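Local coordinates for protein cofilin (Streptomyces griseoflavus, PDB 5IVU) that probably binds actin, as a bacterial member of the ADF/cofilin family of actin-binding proteins, at residues V7-Y17 / S105-I116. Sequence-based numbering, arbitrary orientation.
Sequences VTLNDACVETY and SKDILRRALTGI
Tyr17 makes the tight end of this contact, against the chain that leaves helix 96-112. Its OH donates a hydrogen bond of 2.7 Å to Thr114 O. The acceptor lies at the ring edge, in plane with the ring. The hydroxyl sits above the plane of the Thr114 carbonyl, 47° out of it. Leu113 CD2 rests over one ring face as a CH-pi contact, 3.9 Å from the centroid. With CG of Tyr17 anti to its own backbone N (chi1 174°), the ring reaches from helix 11-21 across to residues 113-116. Ile116 CD1 comes obliquely to the phenol end, 3.4 Å from Tyr17 OH. A phenylalanine in place of Tyr17 lacks the hydroxyl and would probably leave Thr114 O without this donor. Ala112 fills the middle. Its CB meets Leu9 CD2 at 3.4 Å and Val14 CG2 at 3.8 Å, so one methyl packs against both the strand and the helix of residues 7-17. Leu9 CD1 also touches Leu109 CD1, at 4.2 Å. Toward Val7 the packing is looser, and Val7, Leu9 and Ile108 are partly exposed to solvent, whereas Tyr17 and Leu113 are buried. Val7 CB stands 4.3 Å from Ile108 CD1. Both methyls of Val7 lie against Ser105 OG, which makes a weak hydrogen bond back to Ala101 O in its own helix. The contact is thus mostly apolar, with one polar clasp at the tyrosine. It joins edge strand 8-9 and helix 11-21 to the C-terminal part of helix 96-112 and the residues that follow it, in the ADF-homology fold. Leu109 packs on Phe31 and Trp65, Leu113 on Val67 and Phe86, and Tyr17 on Val67 and Leu84, so both helices pack on the central mixed sheet.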
ATOM      1  N   VAL A   7       8.768 -13.967 -10.272  1.00 70.80           N
ATOM      2  CA  VAL A   7       8.427 -13.327  -8.991  1.00 70.08           C
ATOM      3  C   VAL A   7       7.283 -14.039  -8.268  1.00 67.61           C
ATOM      4  O   VAL A   7       6.200 -14.222  -8.824  1.00 64.22           O
ATOM      5  CB  VAL A   7       8.073 -11.835  -9.193  1.00 71.51           C
ATOM      6  CG1 VAL A   7       7.913 -11.129  -7.849  1.00 70.85           C
ATOM      7  CG2 VAL A   7       9.135 -11.143 -10.052  1.00 72.32           C
ATOM      8  N   THR A   8       7.538 -14.409  -7.012  1.00 66.00           N
ATOM      9  CA  THR A   8       6.619 -15.229  -6.217  1.00 62.63           C
ATOM     10  C   THR A   8       6.041 -14.413  -5.039  1.00 59.23           C
ATOM     11  O   THR A   8       6.715 -13.558  -4.460  1.00 55.97           O
ATOM     12  CB  THR A   8       7.331 -16.532  -5.754  1.00 61.74           C
ATOM     13  OG1 THR A   8       6.363 -17.540  -5.460  1.00 63.65           O
ATOM     14  CG2 THR A   8       8.239 -16.312  -4.534  1.00 61.98           C
ATOM     15  N   LEU A   9       4.784 -14.674  -4.703  1.00 55.21           N
ATOM     16  CA  LEU A   9       4.115 -13.979  -3.599  1.00 53.88           C
ATOM     17  C   LEU A   9       4.296 -14.743  -2.286  1.00 53.72           C
ATOM     18  O   LEU A   9       3.959 -15.927  -2.201  1.00 54.26           O
ATOM     19  CB  LEU A   9       2.625 -13.840  -3.919  1.00 53.39           C
ATOM     20  CG  LEU A   9       1.722 -13.108  -2.933  1.00 50.39           C
ATOM     21  CD1 LEU A   9       2.161 -11.670  -2.755  1.00 51.09           C
ATOM     22  CD2 LEU A   9       0.292 -13.173  -3.435  1.00 51.99           C
ATOM     23  N   ASN A  10       4.808 -14.061  -1.266  1.00 53.83           N
ATOM     24  CA  ASN A  10       4.944 -14.643   0.069  1.00 54.72           C
ATOM     25  C   ASN A  10       3.565 -14.850   0.734  1.00 54.66           C
ATOM     26  O   ASN A  10       2.668 -14.010   0.606  1.00 53.86           O
ATOM     27  CB  ASN A  10       5.871 -13.755   0.906  1.00 56.36           C
ATOM     28  CG  ASN A  10       6.369 -14.424   2.177  1.00 58.52           C
ATOM     29  OD1 ASN A  10       6.166 -15.617   2.409  1.00 62.79           O
ATOM     30  ND2 ASN A  10       7.054 -13.643   3.003  1.00 57.43           N
ATOM     31  N   ASP A  11       3.395 -15.993   1.408  1.00 53.82           N
ATOM     32  CA  ASP A  11       2.133 -16.332   2.100  1.00 54.26           C
ATOM     33  C   ASP A  11       1.753 -15.291   3.151  1.00 50.87           C
ATOM     34  O   ASP A  11       0.564 -15.022   3.360  1.00 53.04           O
ATOM     35  CB  ASP A  11       2.222 -17.711   2.789  1.00 55.77           C
ATOM     36  CG  ASP A  11       2.297 -18.873   1.809  1.00 55.73           C
ATOM     37  OD1 ASP A  11       1.731 -18.790   0.693  1.00 57.77           O
ATOM     38  OD2 ASP A  11       2.918 -19.894   2.172  1.00 58.45           O
ATOM     39  N   ALA A  12       2.767 -14.709   3.793  1.00 47.67           N
ATOM     40  CA  ALA A  12       2.589 -13.645   4.795  1.00 46.60           C
ATOM     41  C   ALA A  12       1.883 -12.372   4.288  1.00 43.66           C
ATOM     42  O   ALA A  12       1.310 -11.633   5.089  1.00 39.50           O
ATOM     43  CB  ALA A  12       3.933 -13.276   5.399  1.00 46.00           C
ATOM     44  N   CYS A  13       1.924 -12.118   2.978  1.00 41.29           N
ATOM     45  CA  CYS A  13       1.235 -10.969   2.394  1.00 42.60           C
ATOM     46  C   CYS A  13      -0.281 -11.043   2.592  1.00 42.85           C
ATOM     47  O   CYS A  13      -0.872 -10.125   3.188  1.00 39.98           O
ATOM     48  CB  CYS A  13       1.564 -10.815   0.898  1.00 42.01           C
ATOM     49  SG  CYS A  13       3.276 -10.339   0.571  1.00 40.62           S
ATOM     50  N   VAL A  14      -0.899 -12.123   2.103  1.00 42.95           N
ATOM     51  CA  VAL A  14      -2.351 -12.305   2.250  1.00 45.11           C
ATOM     52  C   VAL A  14      -2.737 -12.475   3.726  1.00 45.08           C
ATOM     53  O   VAL A  14      -3.757 -11.943   4.151  1.00 48.18           O
ATOM     54  CB  VAL A  14      -2.902 -13.471   1.379  1.00 45.25           C
ATOM     55  CG1 VAL A  14      -4.340 -13.827   1.758  1.00 46.38           C
ATOM     56  CG2 VAL A  14      -2.855 -13.109  -0.100  1.00 43.54           C
ATOM     57  N   GLU A  15      -1.926 -13.205   4.490  1.00 46.60           N
ATOM     58  CA  GLU A  15      -2.189 -13.439   5.917  1.00 48.35           C
ATOM     59  C   GLU A  15      -2.282 -12.147   6.704  1.00 44.66           C
ATOM     60  O   GLU A  15      -3.241 -11.949   7.444  1.00 43.95           O
ATOM     61  CB  GLU A  15      -1.108 -14.325   6.553  1.00 53.13           C
ATOM     62  CG  GLU A  15      -1.200 -15.803   6.189  1.00 57.15           C
ATOM     63  CD  GLU A  15      -0.026 -16.627   6.709  1.00 61.02           C
ATOM     64  OE1 GLU A  15       0.727 -16.149   7.590  1.00 66.58           O
ATOM     65  OE2 GLU A  15       0.149 -17.763   6.231  1.00 62.50           O
ATOM     66  N   THR A  16      -1.283 -11.279   6.540  1.00 41.30           N
ATOM     67  CA  THR A  16      -1.243  -9.993   7.251  1.00 38.66           C
ATOM     68  C   THR A  16      -2.373  -9.072   6.795  1.00 36.06           C
ATOM     69  O   THR A  16      -2.919  -8.310   7.591  1.00 36.95           O
ATOM     70  CB  THR A  16       0.105  -9.270   7.063  1.00 38.32           C
ATOM     71  OG1 THR A  16       1.174 -10.193   7.260  1.00 39.36           O
ATOM     72  CG2 THR A  16       0.266  -8.136   8.064  1.00 39.29           C
ATOM     73  N   TYR A  17      -2.687  -9.121   5.507  1.00 35.47           N
ATOM     74  CA  TYR A  17      -3.801  -8.371   4.941  1.00 34.98           C
ATOM     75  C   TYR A  17      -5.124  -8.849   5.528  1.00 36.27           C
ATOM     76  O   TYR A  17      -5.978  -8.021   5.864  1.00 35.66           O
ATOM     77  CB  TYR A  17      -3.819  -8.494   3.416  1.00 34.31           C
ATOM     78  CG  TYR A  17      -5.038  -7.865   2.780  1.00 36.53           C
ATOM     79  CD1 TYR A  17      -5.257  -6.481   2.846  1.00 36.23           C
ATOM     80  CD2 TYR A  17      -5.980  -8.646   2.104  1.00 36.74           C
ATOM     81  CE1 TYR A  17      -6.378  -5.905   2.255  1.00 36.78           C
ATOM     82  CE2 TYR A  17      -7.093  -8.070   1.508  1.00 36.49           C
ATOM     83  CZ  TYR A  17      -7.283  -6.702   1.592  1.00 35.89           C
ATOM     84  OH  TYR A  17      -8.375  -6.120   1.018  1.00 37.73           O
ATOM     85  N   SER A 105       5.339  -6.550 -11.382  1.00 46.45           N
ATOM     86  CA  SER A 105       4.891  -7.434 -10.302  1.00 45.56           C
ATOM     87  C   SER A 105       3.599  -6.981  -9.597  1.00 46.64           C
ATOM     88  O   SER A 105       2.998  -7.776  -8.881  1.00 47.69           O
ATOM     89  CB  SER A 105       6.014  -7.603  -9.278  1.00 46.50           C
ATOM     90  OG  SER A 105       7.068  -8.364  -9.844  1.00 47.75           O
ATOM     91  N   LYS A 106       3.181  -5.724  -9.777  1.00 46.12           N
ATOM     92  CA  LYS A 106       2.025  -5.159  -9.049  1.00 48.98           C
ATOM     93  C   LYS A 106       0.814  -6.087  -9.003  1.00 50.16           C
ATOM     94  O   LYS A 106       0.346  -6.441  -7.926  1.00 48.47           O
ATOM     95  CB  LYS A 106       1.590  -3.820  -9.662  1.00 49.32           C
ATOM     96  CG  LYS A 106       0.590  -3.044  -8.814  1.00 51.37           C
ATOM     97  CD  LYS A 106      -0.269  -2.102  -9.642  1.00 52.56           C
ATOM     98  CE  LYS A 106      -1.497  -2.788 -10.217  1.00 55.16           C
ATOM     99  NZ  LYS A 106      -2.597  -1.814 -10.478  1.00 56.82           N
ATOM    100  N   ASP A 107       0.338  -6.480 -10.183  1.00 53.89           N
ATOM    101  CA  ASP A 107      -0.910  -7.244 -10.332  1.00 56.68           C
ATOM    102  C   ASP A 107      -0.900  -8.586  -9.621  1.00 55.43           C
ATOM    103  O   ASP A 107      -1.959  -9.069  -9.238  1.00 61.64           O
ATOM    104  CB  ASP A 107      -1.250  -7.461 -11.809  1.00 60.21           C
ATOM    105  CG  ASP A 107      -1.655  -6.174 -12.506  1.00 65.69           C
ATOM    106  OD1 ASP A 107      -2.704  -5.611 -12.144  1.00 67.57           O
ATOM    107  OD2 ASP A 107      -0.909  -5.716 -13.401  1.00 69.15           O
ATOM    108  N   ILE A 108       0.281  -9.181  -9.447  1.00 50.39           N
ATOM    109  CA  ILE A 108       0.424 -10.410  -8.665  1.00 49.01           C
ATOM    110  C   ILE A 108      -0.093 -10.168  -7.246  1.00 48.42           C
ATOM    111  O   ILE A 108      -1.000 -10.860  -6.788  1.00 52.46           O
ATOM    112  CB  ILE A 108       1.890 -10.895  -8.591  1.00 49.14           C
ATOM    113  CG1 ILE A 108       2.416 -11.282  -9.981  1.00 48.57           C
ATOM    114  CG2 ILE A 108       2.009 -12.087  -7.644  1.00 50.15           C
ATOM    115  CD1 ILE A 108       3.921 -11.487 -10.043  1.00 47.49           C
ATOM    116  N   LEU A 109       0.464  -9.155  -6.586  1.00 46.74           N
ATOM    117  CA  LEU A 109       0.032  -8.746  -5.245  1.00 43.63           C
ATOM    118  C   LEU A 109      -1.412  -8.243  -5.227  1.00 42.48           C
ATOM    119  O   LEU A 109      -2.190  -8.637  -4.367  1.00 41.35           O
ATOM    120  CB  LEU A 109       0.979  -7.675  -4.667  1.00 43.47           C
ATOM    121  CG  LEU A 109       0.608  -6.948  -3.360  1.00 44.54           C
ATOM    122  CD1 LEU A 109       0.312  -7.906  -2.206  1.00 44.26           C
ATOM    123  CD2 LEU A 109       1.716  -5.981  -2.968  1.00 44.17           C
ATOM    124  N   ARG A 110      -1.766  -7.382  -6.180  1.00 43.21           N
ATOM    125  CA  ARG A 110      -3.090  -6.741  -6.204  1.00 44.81           C
ATOM    126  C   ARG A 110      -4.234  -7.748  -6.361  1.00 46.10           C
ATOM    127  O   ARG A 110      -5.265  -7.623  -5.689  1.00 45.74           O
ATOM    128  CB  ARG A 110      -3.145  -5.682  -7.309  1.00 43.61           C
ATOM    129  CG  ARG A 110      -4.488  -4.992  -7.524  1.00 44.71           C
ATOM    130  CD  ARG A 110      -4.976  -4.188  -6.325  1.00 44.48           C
ATOM    131  NE  ARG A 110      -6.382  -3.837  -6.493  1.00 43.81           N
ATOM    132  CZ  ARG A 110      -7.420  -4.627  -6.204  1.00 46.36           C
ATOM    133  NH1 ARG A 110      -7.259  -5.845  -5.672  1.00 46.99           N
ATOM    134  NH2 ARG A 110      -8.657  -4.184  -6.437  1.00 46.26           N
ATOM    135  N   ARG A 111      -4.036  -8.744  -7.227  1.00 48.24           N
ATOM    136  CA  ARG A 111      -5.023  -9.817  -7.452  1.00 51.74           C
ATOM    137  C   ARG A 111      -5.257 -10.683  -6.194  1.00 49.03           C
ATOM    138  O   ARG A 111      -6.375 -11.144  -5.954  1.00 47.17           O
ATOM    139  CB  ARG A 111      -4.593 -10.702  -8.630  1.00 56.42           C
ATOM    140  CG  ARG A 111      -5.729 -11.462  -9.300  1.00 65.96           C
ATOM    141  CD  ARG A 111      -5.208 -12.373 -10.404  1.00 70.02           C
ATOM    142  NE  ARG A 111      -4.536 -13.550  -9.847  1.00 76.50           N
ATOM    143  CZ  ARG A 111      -5.060 -14.775  -9.709  1.00 80.09           C
ATOM    144  NH1 ARG A 111      -6.303 -15.069 -10.104  1.00 76.52           N
ATOM    145  NH2 ARG A 111      -4.314 -15.737  -9.166  1.00 83.75           N
ATOM    146  N   ALA A 112      -4.205 -10.883  -5.400  1.00 46.26           N
ATOM    147  CA  ALA A 112      -4.276 -11.690  -4.183  1.00 44.29           C
ATOM    148  C   ALA A 112      -5.026 -11.032  -3.020  1.00 43.29           C
ATOM    149  O   ALA A 112      -5.487 -11.734  -2.124  1.00 44.60           O
ATOM    150  CB  ALA A 112      -2.877 -12.069  -3.738  1.00 45.36           C
ATOM    151  N   LEU A 113      -5.150  -9.704  -3.028  1.00 43.06           N
ATOM    152  CA  LEU A 113      -5.850  -8.980  -1.962  1.00 44.28           C
ATOM    153  C   LEU A 113      -7.341  -8.778  -2.310  1.00 45.01           C
ATOM    154  O   LEU A 113      -7.690  -8.005  -3.207  1.00 49.03           O
ATOM    155  CB  LEU A 113      -5.173  -7.634  -1.692  1.00 42.86           C
ATOM    156  CG  LEU A 113      -3.655  -7.658  -1.463  1.00 42.75           C
ATOM    157  CD1 LEU A 113      -3.085  -6.250  -1.556  1.00 43.35           C
ATOM    158  CD2 LEU A 113      -3.263  -8.285  -0.136  1.00 43.54           C
ATOM    159  N   THR A 114      -8.211  -9.464  -1.577  1.00 43.62           N
ATOM    160  CA  THR A 114      -9.650  -9.455  -1.852  1.00 41.33           C
ATOM    161  C   THR A 114     -10.308  -8.288  -1.126  1.00 40.97           C
ATOM    162  O   THR A 114      -9.987  -8.011   0.029  1.00 39.08           O
ATOM    163  CB  THR A 114     -10.318 -10.777  -1.389  1.00 41.22           C
ATOM    164  OG1 THR A 114     -10.003 -11.035  -0.019  1.00 40.54           O
ATOM    165  CG2 THR A 114      -9.842 -11.963  -2.236  1.00 40.63           C
ATOM    166  N   GLY A 115     -11.235  -7.619  -1.800  1.00 42.75           N
ATOM    167  CA  GLY A 115     -12.056  -6.577  -1.177  1.00 42.16           C
ATOM    168  C   GLY A 115     -11.436  -5.196  -1.080  1.00 43.02           C
ATOM    169  O   GLY A 115     -11.864  -4.386  -0.253  1.00 40.79           O
ATOM    170  N   ILE A 116     -10.445  -4.913  -1.926  1.00 44.18           N
ATOM    171  CA  ILE A 116      -9.887  -3.558  -2.032  1.00 43.66           C
ATOM    172  C   ILE A 116     -10.964  -2.657  -2.641  1.00 45.10           C
ATOM    173  O   ILE A 116     -11.543  -2.995  -3.669  1.00 45.96           O
ATOM    174  CB  ILE A 116      -8.619  -3.522  -2.911  1.00 42.86           C
ATOM    175  CG1 ILE A 116      -7.457  -4.302  -2.262  1.00 42.65           C
ATOM    176  CG2 ILE A 116      -8.206  -2.089  -3.223  1.00 44.36           C
ATOM    177  CD1 ILE A 116      -6.916  -3.740  -0.964  1.00 40.85           C
TER